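PDB 4QLX: nitroreductase family protein from Lactobacillus plantarum, which is an FMN-dependent enone reductase that probably uses NADH to reduce 10-oxo-11-octadecenoic acid to 10-oxooctadecanoic acid in polyunsaturated fatty acid saturation. Local coordinates for residues A[71-84]-A[167-181]. Sequence-based numbering, arbitrary orientation.
Sequences KFKQAVMKFNYPQV and NAFSGIDFEKMIPTL. With FMN (flavin mononucleotide), chain C; KTC (10-oxooctadecanoic acid), chain I.
Val76 and Ile172 form a single antiparallel bridge, a non-hydrogen-bonded pair with 4.3 Å between their CA atoms. Backbone bonds flank it: Asp173 N donates to Ala75 O over 2.7 Å, nearly straight at 171°, and Met77 N reaches Gly171 O at 3.1 Å. From there the chains run on in opposite directions, 71-84 toward helix 81-86 beside the flavin and 167-181 toward helix 177-181, which packs near the end of helix 66-72. Gly171 O also accepts from Asn80 ND2 (3.1 Å), which lies in the carbonyl plane on a lone pair. CG of Asn80 stands anti to its carbonyl carbon (chi1 -69°), and this turns the amide to the isoalloxazine, where OD1 accepts a hydrogen bond from FMN N3 at 2.7 Å while ND2 also serves FMN O4. Both amide atoms thus read the pyrimidine edge of the flavin. In this nitroreductase fold strand 165-169, outermost of the sheet within this chain, carries the chain to the cofactor, and just beyond it Ser170 N donates to FMN N5. Gln83 steadies the amide of Asn80 by donating NE2 to its OD1, and the same nitrogen donates to Asn167 OD1 at 3.0 Å; that oxygen lies in the amide plane of Gln83, while NE2 stands above the carbonyl plane of Asn167. Behind the bridge lies an apolar core. The rings of Phe72 and Phe169 point at one another and meet edge to edge, CZ to CZ at 4.0 Å; Val76 CG2 lies over one face of Phe72, offset toward the rim. Met177, its chain folding back after CG anti to the backbone N (chi1 -179°), puts its CE 3.5 Å from Phe72 CE1, while SD makes an oblique Met-aromatic contact with the ring. Toward the surface, Lys176 NZ donates to Gln74 O from above the carbonyl plane, and a water joins Gln74 OE1 to Thr180 OG1.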
ATOM      1  N   LYS A  71      14.100  22.536  -8.318  1.00 28.53           N
ATOM      2  CA  LYS A  71      13.316  23.114  -7.240  1.00 29.03           C
ATOM      3  C   LYS A  71      12.941  22.052  -6.201  1.00 30.64           C
ATOM      4  O   LYS A  71      13.001  22.291  -4.997  1.00 31.52           O
ATOM      5  CB  LYS A  71      12.057  23.774  -7.803  1.00 29.03           C
ATOM      6  CG  LYS A  71      11.048  24.188  -6.759  1.00 36.49           C
ATOM      7  CD  LYS A  71      11.589  25.285  -5.852  1.00 39.79           C
ATOM      8  CE  LYS A  71      10.446  26.118  -5.293  1.00 40.08           C
ATOM      9  NZ  LYS A  71      10.892  27.047  -4.221  1.00 45.85           N
ATOM     10  N   PHE A  72      12.538  20.885  -6.688  1.00 29.76           N
ATOM     11  CA  PHE A  72      12.170  19.760  -5.835  1.00 25.48           C
ATOM     12  C   PHE A  72      13.355  19.331  -4.969  1.00 28.90           C
ATOM     13  O   PHE A  72      13.228  19.184  -3.753  1.00 27.57           O
ATOM     14  CB  PHE A  72      11.679  18.613  -6.721  1.00 26.91           C
ATOM     15  CG  PHE A  72      11.310  17.363  -5.985  1.00 25.10           C
ATOM     16  CD1 PHE A  72      10.286  17.357  -5.049  1.00 29.53           C
ATOM     17  CD2 PHE A  72      11.937  16.167  -6.284  1.00 22.27           C
ATOM     18  CE1 PHE A  72       9.926  16.183  -4.392  1.00 25.08           C
ATOM     19  CE2 PHE A  72      11.579  14.990  -5.623  1.00 22.15           C
ATOM     20  CZ  PHE A  72      10.571  15.006  -4.684  1.00 25.32           C
ATOM     21  N   LYS A  73      14.515  19.162  -5.594  1.00 26.21           N
ATOM     22  CA  LYS A  73      15.706  18.697  -4.879  1.00 29.20           C
ATOM     23  C   LYS A  73      16.095  19.557  -3.680  1.00 28.41           C
ATOM     24  O   LYS A  73      16.806  19.092  -2.794  1.00 25.36           O
ATOM     25  CB  LYS A  73      16.889  18.599  -5.833  1.00 30.09           C
ATOM     26  CG  LYS A  73      16.773  17.430  -6.766  1.00 29.59           C
ATOM     27  CD  LYS A  73      18.109  17.012  -7.319  1.00 33.33           C
ATOM     28  CE  LYS A  73      18.694  18.048  -8.241  1.00 35.37           C
ATOM     29  NZ  LYS A  73      19.817  17.446  -9.005  1.00 27.87           N
ATOM     30  N   GLN A  74      15.612  20.795  -3.632  1.00 29.97           N
ATOM     31  CA  GLN A  74      15.882  21.663  -2.488  1.00 31.16           C
ATOM     32  C   GLN A  74      15.408  21.060  -1.169  1.00 31.54           C
ATOM     33  O   GLN A  74      15.911  21.409  -0.107  1.00 32.45           O
ATOM     34  CB  GLN A  74      15.212  23.018  -2.678  1.00 31.23           C
ATOM     35  CG  GLN A  74      15.686  23.815  -3.875  1.00 34.45           C
ATOM     36  CD  GLN A  74      14.978  25.157  -3.943  1.00 44.45           C
ATOM     37  OE1 GLN A  74      13.945  25.362  -3.284  1.00 39.64           O
ATOM     38  NE2 GLN A  74      15.532  26.080  -4.719  1.00 47.56           N
ATOM     39  N   ALA A  75      14.420  20.169  -1.246  1.00 28.67           N
ATOM     40  CA  ALA A  75      13.806  19.578  -0.059  1.00 29.04           C
ATOM     41  C   ALA A  75      13.986  18.054  -0.050  1.00 28.50           C
ATOM     42  O   ALA A  75      13.321  17.345   0.705  1.00 29.14           O
ATOM     43  CB  ALA A  75      12.320  19.945   0.007  1.00 25.57           C
ATOM     44  N   VAL A  76      14.896  17.566  -0.890  1.00 27.23           N
ATOM     45  CA  VAL A  76      15.214  16.137  -0.963  1.00 26.31           C
ATOM     46  C   VAL A  76      16.646  15.917  -0.491  1.00 25.48           C
ATOM     47  O   VAL A  76      17.525  16.689  -0.856  1.00 27.57           O
ATOM     48  CB  VAL A  76      15.032  15.603  -2.400  1.00 23.95           C
ATOM     49  CG1 VAL A  76      15.581  14.175  -2.546  1.00 20.32           C
ATOM     50  CG2 VAL A  76      13.551  15.662  -2.804  1.00 23.99           C
ATOM     51  N   MET A  77      16.883  14.892   0.329  1.00 23.33           N
ATOM     52  CA  MET A  77      18.241  14.594   0.789  1.00 28.49           C
ATOM     53  C   MET A  77      19.117  14.196  -0.400  1.00 26.48           C
ATOM     54  O   MET A  77      18.637  13.570  -1.345  1.00 26.11           O
ATOM     55  CB  MET A  77      18.239  13.483   1.849  1.00 24.31           C
ATOM     56  CG  MET A  77      17.538  13.876   3.146  1.00 30.25           C
ATOM     57  SD  MET A  77      17.303  12.503   4.291  1.00 26.75           S
ATOM     58  CE  MET A  77      19.010  12.114   4.676  1.00 30.56           C
ATOM     59  N   LYS A  78      20.396  14.565  -0.352  1.00 27.26           N
ATOM     60  CA  LYS A  78      21.289  14.354  -1.495  1.00 25.18           C
ATOM     61  C   LYS A  78      21.481  12.873  -1.813  1.00 25.35           C
ATOM     62  O   LYS A  78      21.714  12.506  -2.963  1.00 24.50           O
ATOM     63  CB  LYS A  78      22.644  15.042  -1.260  1.00 28.77           C
ATOM     64  CG  LYS A  78      23.407  14.630   0.006  1.00 29.47           C
ATOM     65  CD  LYS A  78      24.908  14.552  -0.305  1.00 40.84           C
ATOM     66  CE  LYS A  78      25.786  14.638   0.931  1.00 36.91           C
ATOM     67  NZ  LYS A  78      25.793  16.018   1.496  1.00 49.15           N
ATOM     68  N   PHE A  79      21.346  12.021  -0.802  1.00 26.04           N
ATOM     69  CA  PHE A  79      21.372  10.575  -1.005  1.00 23.82           C
ATOM     70  C   PHE A  79      20.404  10.145  -2.118  1.00 24.94           C
ATOM     71  O   PHE A  79      20.663   9.184  -2.838  1.00 25.75           O
ATOM     72  CB  PHE A  79      21.031   9.856   0.308  1.00 27.66           C
ATOM     73  CG  PHE A  79      21.179   8.354   0.247  1.00 27.79           C
ATOM     74  CD1 PHE A  79      20.146   7.555  -0.229  1.00 25.20           C
ATOM     75  CD2 PHE A  79      22.346   7.743   0.679  1.00 26.74           C
ATOM     76  CE1 PHE A  79      20.290   6.171  -0.287  1.00 28.79           C
ATOM     77  CE2 PHE A  79      22.490   6.371   0.636  1.00 29.94           C
ATOM     78  CZ  PHE A  79      21.461   5.578   0.155  1.00 28.89           C
ATOM     79  N   ASN A  80      19.297  10.872  -2.269  1.00 25.75           N
ATOM     80  CA  ASN A  80      18.271  10.502  -3.234  1.00 23.99           C
ATOM     81  C   ASN A  80      18.311  11.275  -4.545  1.00 23.96           C
ATOM     82  O   ASN A  80      17.408  11.159  -5.365  1.00 26.09           O
ATOM     83  CB  ASN A  80      16.896  10.649  -2.583  1.00 20.37           C
ATOM     84  CG  ASN A  80      16.680   9.626  -1.507  1.00 19.16           C
ATOM     85  OD1 ASN A  80      16.999   8.453  -1.697  1.00 21.62           O
ATOM     86  ND2 ASN A  80      16.160  10.053  -0.368  1.00 20.44           N
ATOM     87  N   TYR A  81      19.371  12.038  -4.768  1.00 25.08           N
ATOM     88  CA  TYR A  81      19.488  12.748  -6.040  1.00 24.31           C
ATOM     89  C   TYR A  81      19.559  11.829  -7.284  1.00 25.01           C
ATOM     90  O   TYR A  81      19.020  12.201  -8.332  1.00 25.24           O
ATOM     91  CB  TYR A  81      20.689  13.690  -6.006  1.00 26.30           C
ATOM     92  CG  TYR A  81      20.466  14.922  -5.157  1.00 27.63           C
ATOM     93  CD1 TYR A  81      19.237  15.165  -4.561  1.00 28.84           C
ATOM     94  CD2 TYR A  81      21.480  15.854  -4.962  1.00 31.66           C
ATOM     95  CE1 TYR A  81      19.027  16.293  -3.784  1.00 27.45           C
ATOM     96  CE2 TYR A  81      21.276  16.988  -4.182  1.00 34.52           C
ATOM     97  CZ  TYR A  81      20.043  17.200  -3.601  1.00 32.95           C
ATOM     98  OH  TYR A  81      19.818  18.322  -2.829  1.00 36.22           O
ATOM     99  N   PRO A  82      20.195  10.630  -7.189  1.00 23.83           N
ATOM    100  CA  PRO A  82      20.191   9.754  -8.377  1.00 23.40           C
ATOM    101  C   PRO A  82      18.798   9.417  -8.930  1.00 27.42           C
ATOM    102  O   PRO A  82      18.562   9.485 -10.140  1.00 24.05           O
ATOM    103  CB  PRO A  82      20.868   8.481  -7.866  1.00 26.83           C
ATOM    104  CG  PRO A  82      21.820   8.972  -6.837  1.00 25.64           C
ATOM    105  CD  PRO A  82      21.136  10.136  -6.164  1.00 24.17           C
ATOM    106  N   GLN A  83      17.892   9.033  -8.038  1.00 23.54           N
ATOM    107  CA  GLN A  83      16.506   8.789  -8.410  1.00 25.09           C
ATOM    108  C   GLN A  83      15.860  10.026  -9.024  1.00 21.08           C
ATOM    109  O   GLN A  83      15.274   9.950 -10.091  1.00 23.07           O
ATOM    110  CB  GLN A  83      15.703   8.346  -7.195  1.00 20.87           C
ATOM    111  CG  GLN A  83      16.218   7.097  -6.535  1.00 26.77           C
ATOM    112  CD  GLN A  83      17.018   7.378  -5.283  1.00 27.28           C
ATOM    113  OE1 GLN A  83      18.068   8.026  -5.326  1.00 24.60           O
ATOM    114  NE2 GLN A  83      16.527   6.883  -4.150  1.00 25.61           N
ATOM    115  N   VAL A  84      15.977  11.169  -8.356  1.00 20.93           N
ATOM    116  CA  VAL A  84      15.335  12.377  -8.856  1.00 23.04           C
ATOM    117  C   VAL A  84      15.911  12.812 -10.208  1.00 25.47           C
ATOM    118  O   VAL A  84      15.154  13.054 -11.152  1.00 24.52           O
ATOM    119  CB  VAL A  84      15.458  13.530  -7.870  1.00 24.02           C
ATOM    120  CG1 VAL A  84      14.869  14.794  -8.480  1.00 27.29           C
ATOM    121  CG2 VAL A  84      14.757  13.182  -6.564  1.00 26.98           C
ATOM    122  N   ASN A 167      10.943   3.656  -7.344  1.00 19.83           N
ATOM    123  CA  ASN A 167      11.463   3.668  -5.992  1.00 20.78           C
ATOM    124  C   ASN A 167      10.614   4.591  -5.147  1.00 21.00           C
ATOM    125  O   ASN A 167      10.342   5.726  -5.549  1.00 19.16           O
ATOM    126  CB  ASN A 167      12.931   4.121  -5.968  1.00 18.16           C
ATOM    127  CG  ASN A 167      13.431   4.419  -4.557  1.00 22.31           C
ATOM    128  OD1 ASN A 167      13.843   5.538  -4.252  1.00 23.32           O
ATOM    129  ND2 ASN A 167      13.388   3.415  -3.689  1.00 23.16           N
ATOM    130  N   ALA A 168      10.178   4.098  -3.989  1.00 20.56           N
ATOM    131  CA  ALA A 168       9.505   4.938  -3.005  1.00 17.08           C
ATOM    132  C   ALA A 168      10.573   5.491  -2.087  1.00 19.59           C
ATOM    133  O   ALA A 168      11.560   4.805  -1.801  1.00 22.83           O
ATOM    134  CB  ALA A 168       8.440   4.146  -2.221  1.00 16.59           C
ATOM    135  N   PHE A 169      10.435   6.752  -1.675  1.00 20.04           N
ATOM    136  CA  PHE A 169      11.450   7.348  -0.801  1.00 20.42           C
ATOM    137  C   PHE A 169      10.896   8.463   0.077  1.00 20.00           C
ATOM    138  O   PHE A 169      10.098   9.280  -0.374  1.00 25.69           O
ATOM    139  CB  PHE A 169      12.643   7.873  -1.620  1.00 19.97           C
ATOM    140  CG  PHE A 169      12.324   9.061  -2.485  1.00 20.97           C
ATOM    141  CD1 PHE A 169      11.875   8.881  -3.786  1.00 18.54           C
ATOM    142  CD2 PHE A 169      12.486  10.352  -2.003  1.00 19.96           C
ATOM    143  CE1 PHE A 169      11.587   9.961  -4.590  1.00 23.47           C
ATOM    144  CE2 PHE A 169      12.193  11.444  -2.800  1.00 23.59           C
ATOM    145  CZ  PHE A 169      11.739  11.247  -4.103  1.00 24.79           C
ATOM    146  N   SER A 170      11.322   8.484   1.338  1.00 18.09           N
ATOM    147  CA  SER A 170      10.928   9.540   2.258  1.00 20.37           C
ATOM    148  C   SER A 170      12.148  10.231   2.848  1.00 24.78           C
ATOM    149  O   SER A 170      12.035  10.951   3.840  1.00 27.46           O
ATOM    150  CB  SER A 170      10.044   8.980   3.375  1.00 26.81           C
ATOM    151  OG  SER A 170      10.780   8.066   4.177  1.00 30.35           O
ATOM    152  N   GLY A 171      13.310  10.028   2.220  1.00 21.67           N
ATOM    153  CA  GLY A 171      14.528  10.708   2.634  1.00 22.32           C
ATOM    154  C   GLY A 171      14.460  12.146   2.168  1.00 25.66           C
ATOM    155  O   GLY A 171      15.040  12.504   1.136  1.00 23.06           O
ATOM    156  N   ILE A 172      13.714  12.966   2.907  1.00 24.55           N
ATOM    157  CA  ILE A 172      13.446  14.335   2.495  1.00 26.07           C
ATOM    158  C   ILE A 172      13.585  15.313   3.645  1.00 28.17           C
ATOM    159  O   ILE A 172      13.725  14.918   4.791  1.00 29.29           O
ATOM    160  CB  ILE A 172      12.034  14.473   1.900  1.00 21.25           C
ATOM    161  CG1 ILE A 172      10.977  14.072   2.941  1.00 24.66           C
ATOM    162  CG2 ILE A 172      11.904  13.618   0.648  1.00 21.58           C
ATOM    163  CD1 ILE A 172       9.528  14.305   2.489  1.00 24.05           C
ATOM    164  N   ASP A 173      13.558  16.598   3.322  1.00 31.57           N
ATOM    165  CA  ASP A 173      13.506  17.648   4.326  1.00 30.24           C
ATOM    166  C   ASP A 173      12.042  17.885   4.693  1.00 31.43           C
ATOM    167  O   ASP A 173      11.320  18.588   3.987  1.00 31.15           O
ATOM    168  CB  ASP A 173      14.166  18.922   3.791  1.00 35.23           C
ATOM    169  CG  ASP A 173      14.285  20.018   4.840  1.00 36.31           C
ATOM    170  OD1 ASP A 173      13.371  20.185   5.670  1.00 36.63           O
ATOM    171  OD2 ASP A 173      15.309  20.722   4.836  1.00 40.58           O
ATOM    172  N   PHE A 174      11.607  17.310   5.808  1.00 28.00           N
ATOM    173  CA  PHE A 174      10.189  17.322   6.143  1.00 34.22           C
ATOM    174  C   PHE A 174       9.664  18.700   6.529  1.00 34.02           C
ATOM    175  O   PHE A 174       8.469  18.951   6.444  1.00 32.88           O
ATOM    176  CB  PHE A 174       9.909  16.326   7.263  1.00 29.53           C
ATOM    177  CG  PHE A 174       9.876  14.901   6.795  1.00 34.81           C
ATOM    178  CD1 PHE A 174       8.703  14.351   6.296  1.00 31.70           C
ATOM    179  CD2 PHE A 174      11.015  14.110   6.844  1.00 32.71           C
ATOM    180  CE1 PHE A 174       8.667  13.040   5.854  1.00 29.12           C
ATOM    181  CE2 PHE A 174      10.980  12.798   6.402  1.00 32.92           C
ATOM    182  CZ  PHE A 174       9.804  12.264   5.907  1.00 29.75           C
ATOM    183  N   GLU A 175      10.553  19.601   6.931  1.00 35.60           N
ATOM    184  CA  GLU A 175      10.127  20.945   7.295  1.00 37.22           C
ATOM    185  C   GLU A 175      10.060  21.857   6.070  1.00 35.13           C
ATOM    186  O   GLU A 175       9.489  22.938   6.141  1.00 43.78           O
ATOM    187  CB  GLU A 175      11.055  21.550   8.363  1.00 36.27           C
ATOM    188  CG  GLU A 175      11.314  20.649   9.580  1.00 42.30           C
ATOM    189  CD  GLU A 175      12.329  19.528   9.318  1.00 48.53           C
ATOM    190  OE1 GLU A 175      13.133  19.646   8.363  1.00 47.82           O
ATOM    191  OE2 GLU A 175      12.306  18.517  10.064  1.00 48.58           O
ATOM    192  N   LYS A 176      10.613  21.410   4.944  1.00 30.89           N
ATOM    193  CA  LYS A 176      10.727  22.257   3.750  1.00 31.58           C
ATOM    194  C   LYS A 176       9.912  21.790   2.554  1.00 29.54           C
ATOM    195  O   LYS A 176       9.655  22.577   1.635  1.00 26.85           O
ATOM    196  CB  LYS A 176      12.192  22.363   3.302  1.00 34.65           C
ATOM    197  CG  LYS A 176      13.000  23.410   4.015  1.00 34.28           C
ATOM    198  CD  LYS A 176      14.406  23.488   3.431  1.00 38.96           C
ATOM    199  CE  LYS A 176      14.380  23.866   1.961  1.00 38.06           C
ATOM    200  NZ  LYS A 176      15.749  23.892   1.374  1.00 45.57           N
ATOM    201  N   MET A 177       9.528  20.516   2.540  1.00 27.49           N
ATOM    202  CA  MET A 177       8.943  19.938   1.333  1.00 26.34           C
ATOM    203  C   MET A 177       7.630  20.602   0.919  1.00 26.44           C
ATOM    204  O   MET A 177       7.439  20.914  -0.252  1.00 26.23           O
ATOM    205  CB  MET A 177       8.725  18.436   1.499  1.00 25.18           C
ATOM    206  CG  MET A 177       8.143  17.760   0.253  1.00 24.74           C
ATOM    207  SD  MET A 177       9.092  18.006  -1.275  1.00 24.31           S
ATOM    208  CE  MET A 177      10.495  16.927  -0.995  1.00 24.29           C
ATOM    209  N   ILE A 178       6.725  20.818   1.864  1.00 27.06           N
ATOM    210  CA  ILE A 178       5.422  21.370   1.502  1.00 27.80           C
ATOM    211  C   ILE A 178       5.559  22.774   0.896  1.00 25.68           C
ATOM    212  O   ILE A 178       4.974  23.041  -0.155  1.00 28.59           O
ATOM    213  CB  ILE A 178       4.443  21.390   2.710  1.00 29.46           C
ATOM    214  CG1 ILE A 178       4.079  19.965   3.125  1.00 26.22           C
ATOM    215  CG2 ILE A 178       3.170  22.167   2.374  1.00 31.32           C
ATOM    216  CD1 ILE A 178       3.451  19.131   2.020  1.00 25.41           C
ATOM    217  N   PRO A 179       6.336  23.669   1.530  1.00 26.57           N
ATOM    218  CA  PRO A 179       6.450  24.982   0.886  1.00 29.37           C
ATOM    219  C   PRO A 179       7.198  24.918  -0.440  1.00 30.36           C
ATOM    220  O   PRO A 179       6.829  25.629  -1.376  1.00 31.52           O
ATOM    221  CB  PRO A 179       7.221  25.811   1.916  1.00 32.15           C
ATOM    222  CG  PRO A 179       6.965  25.130   3.219  1.00 33.31           C
ATOM    223  CD  PRO A 179       6.938  23.675   2.876  1.00 30.68           C
ATOM    224  N   THR A 180       8.216  24.063  -0.521  1.00 27.80           N
ATOM    225  CA  THR A 180       8.942  23.821  -1.770  1.00 30.85           C
ATOM    226  C   THR A 180       8.001  23.413  -2.902  1.00 30.99           C
ATOM    227  O   THR A 180       8.210  23.783  -4.050  1.00 30.58           O
ATOM    228  CB  THR A 180      10.026  22.724  -1.588  1.00 32.36           C
ATOM    229  OG1 THR A 180      11.034  23.192  -0.684  1.00 32.65           O
ATOM    230  CG2 THR A 180      10.682  22.361  -2.920  1.00 29.86           C
ATOM    231  N   LEU A 181       6.950  22.665  -2.575  1.00 28.93           N
ATOM    232  CA  LEU A 181       5.990  22.230  -3.589  1.00 27.47           C
ATOM    233  C   LEU A 181       4.910  23.291  -3.840  1.00 31.54           C
ATOM    234  O   LEU A 181       4.084  23.148  -4.741  1.00 28.98           O
ATOM    235  CB  LEU A 181       5.340  20.904  -3.176  1.00 28.20           C
ATOM    236  CG  LEU A 181       6.257  19.686  -3.016  1.00 26.64           C
ATOM    237  CD1 LEU A 181       5.473  18.478  -2.527  1.00 27.47           C
ATOM    238  CD2 LEU A 181       6.974  19.357  -4.312  1.00 25.82           C
TER
HETATM  239  N1  FMN C 301      15.164   4.162  -0.831  1.00 20.93           N
HETATM  240  C2  FMN C 301      16.122   5.139  -0.999  1.00 22.16           C
HETATM  241  O2  FMN C 301      17.092   4.940  -1.719  1.00 24.40           O
HETATM  242  N3  FMN C 301      16.017   6.351  -0.369  1.00 23.84           N
HETATM  243  C4  FMN C 301      14.932   6.595   0.440  1.00 22.66           C
HETATM  244  O4  FMN C 301      14.831   7.669   1.017  1.00 19.85           O
HETATM  245  C4A FMN C 301      13.970   5.615   0.626  1.00 22.25           C
HETATM  246  N5  FMN C 301      12.898   5.874   1.441  1.00 26.56           N
HETATM  247  C5A FMN C 301      11.914   4.933   1.622  1.00 23.14           C
HETATM  248  C6  FMN C 301      10.856   5.265   2.448  1.00 25.95           C
HETATM  249  C7  FMN C 301       9.838   4.351   2.655  1.00 27.20           C
HETATM  250  C7M FMN C 301       8.681   4.697   3.537  1.00 22.85           C
HETATM  251  C8  FMN C 301       9.895   3.114   2.039  1.00 26.73           C
HETATM  252  C8M FMN C 301       8.766   2.170   2.289  1.00 23.43           C
HETATM  253  C9  FMN C 301      10.965   2.779   1.201  1.00 22.83           C
HETATM  254  C9A FMN C 301      11.994   3.700   0.989  1.00 21.88           C
HETATM  255  N10 FMN C 301      13.101   3.429   0.172  1.00 22.42           N
HETATM  256  C10 FMN C 301      14.076   4.394  -0.009  1.00 22.39           C
HETATM  257  C1' FMN C 301      13.268   2.112  -0.545  1.00 17.32           C
HETATM  258  C2' FMN C 301      13.656   1.017   0.475  1.00 23.00           C
HETATM  259  O2' FMN C 301      15.007   1.145   0.864  1.00 20.43           O
HETATM  260  C3' FMN C 301      13.409  -0.390  -0.062  1.00 22.04           C
HETATM  261  O3' FMN C 301      12.009  -0.567  -0.203  1.00 20.19           O
HETATM  262  C4' FMN C 301      13.922  -1.516   0.848  1.00 23.19           C
HETATM  263  O4' FMN C 301      15.326  -1.497   1.000  1.00 23.78           O
HETATM  264  C5' FMN C 301      13.500  -2.875   0.296  1.00 21.15           C
HETATM  265  O5' FMN C 301      13.992  -3.069  -1.012  1.00 19.51           O
HETATM  266  P   FMN C 301      12.967  -3.324  -2.233  1.00 20.59           P
HETATM  267  O1P FMN C 301      13.808  -3.443  -3.486  1.00 19.07           O
HETATM  268  O2P FMN C 301      12.000  -2.158  -2.347  1.00 21.75           O
HETATM  269  O3P FMN C 301      12.185  -4.600  -2.018  1.00 19.25           O
HETATM  270  O1  KTC I 301      23.592   0.643  -4.458  1.00 53.03           O
HETATM  271  C17 KTC I 301      22.407   0.493  -4.168  1.00 47.30           C
HETATM  272  O   KTC I 301      21.591  -0.157  -5.002  1.00 51.59           O
HETATM  273  C16 KTC I 301      21.863   1.031  -2.868  1.00 41.81           C
HETATM  274  C15 KTC I 301      21.271  -0.119  -2.069  1.00 34.15           C
HETATM  275  C14 KTC I 301      20.004   0.323  -1.352  1.00 35.42           C
HETATM  276  C13 KTC I 301      20.302   1.391  -0.311  1.00 33.70           C
HETATM  277  C12 KTC I 301      19.055   1.745   0.483  1.00 27.05           C
HETATM  278  C11 KTC I 301      19.434   2.477   1.763  1.00 30.35           C
HETATM  279  C10 KTC I 301      18.192   2.851   2.575  1.00 26.96           C
HETATM  280  C9  KTC I 301      17.430   3.991   1.920  1.00 24.56           C
HETATM  281  C8  KTC I 301      16.121   4.145   2.650  1.00 24.35           C
HETATM  282  O2  KTC I 301      15.280   3.251   2.611  1.00 20.87           O
HETATM  283  C7  KTC I 301      15.865   5.406   3.439  1.00 25.71           C
HETATM  284  C6  KTC I 301      14.492   5.303   4.088  1.00 28.51           C
HETATM  285  C5  KTC I 301      13.922   6.692   4.317  1.00 27.90           C
HETATM  286  C4  KTC I 301      14.220   7.155   5.735  1.00 28.83           C
HETATM  287  C3  KTC I 301      14.247   8.672   5.744  1.00 34.96           C
HETATM  288  C2  KTC I 301      13.549   9.224   6.975  1.00 38.87           C
HETATM  289  C1  KTC I 301      14.136  10.582   7.365  1.00 39.87           C
HETATM  290  C   KTC I 301      14.165  11.570   6.214  1.00 37.05           C
HETATM  291  O   HOH W   1      13.023  25.445  -0.773  1.00 38.78           O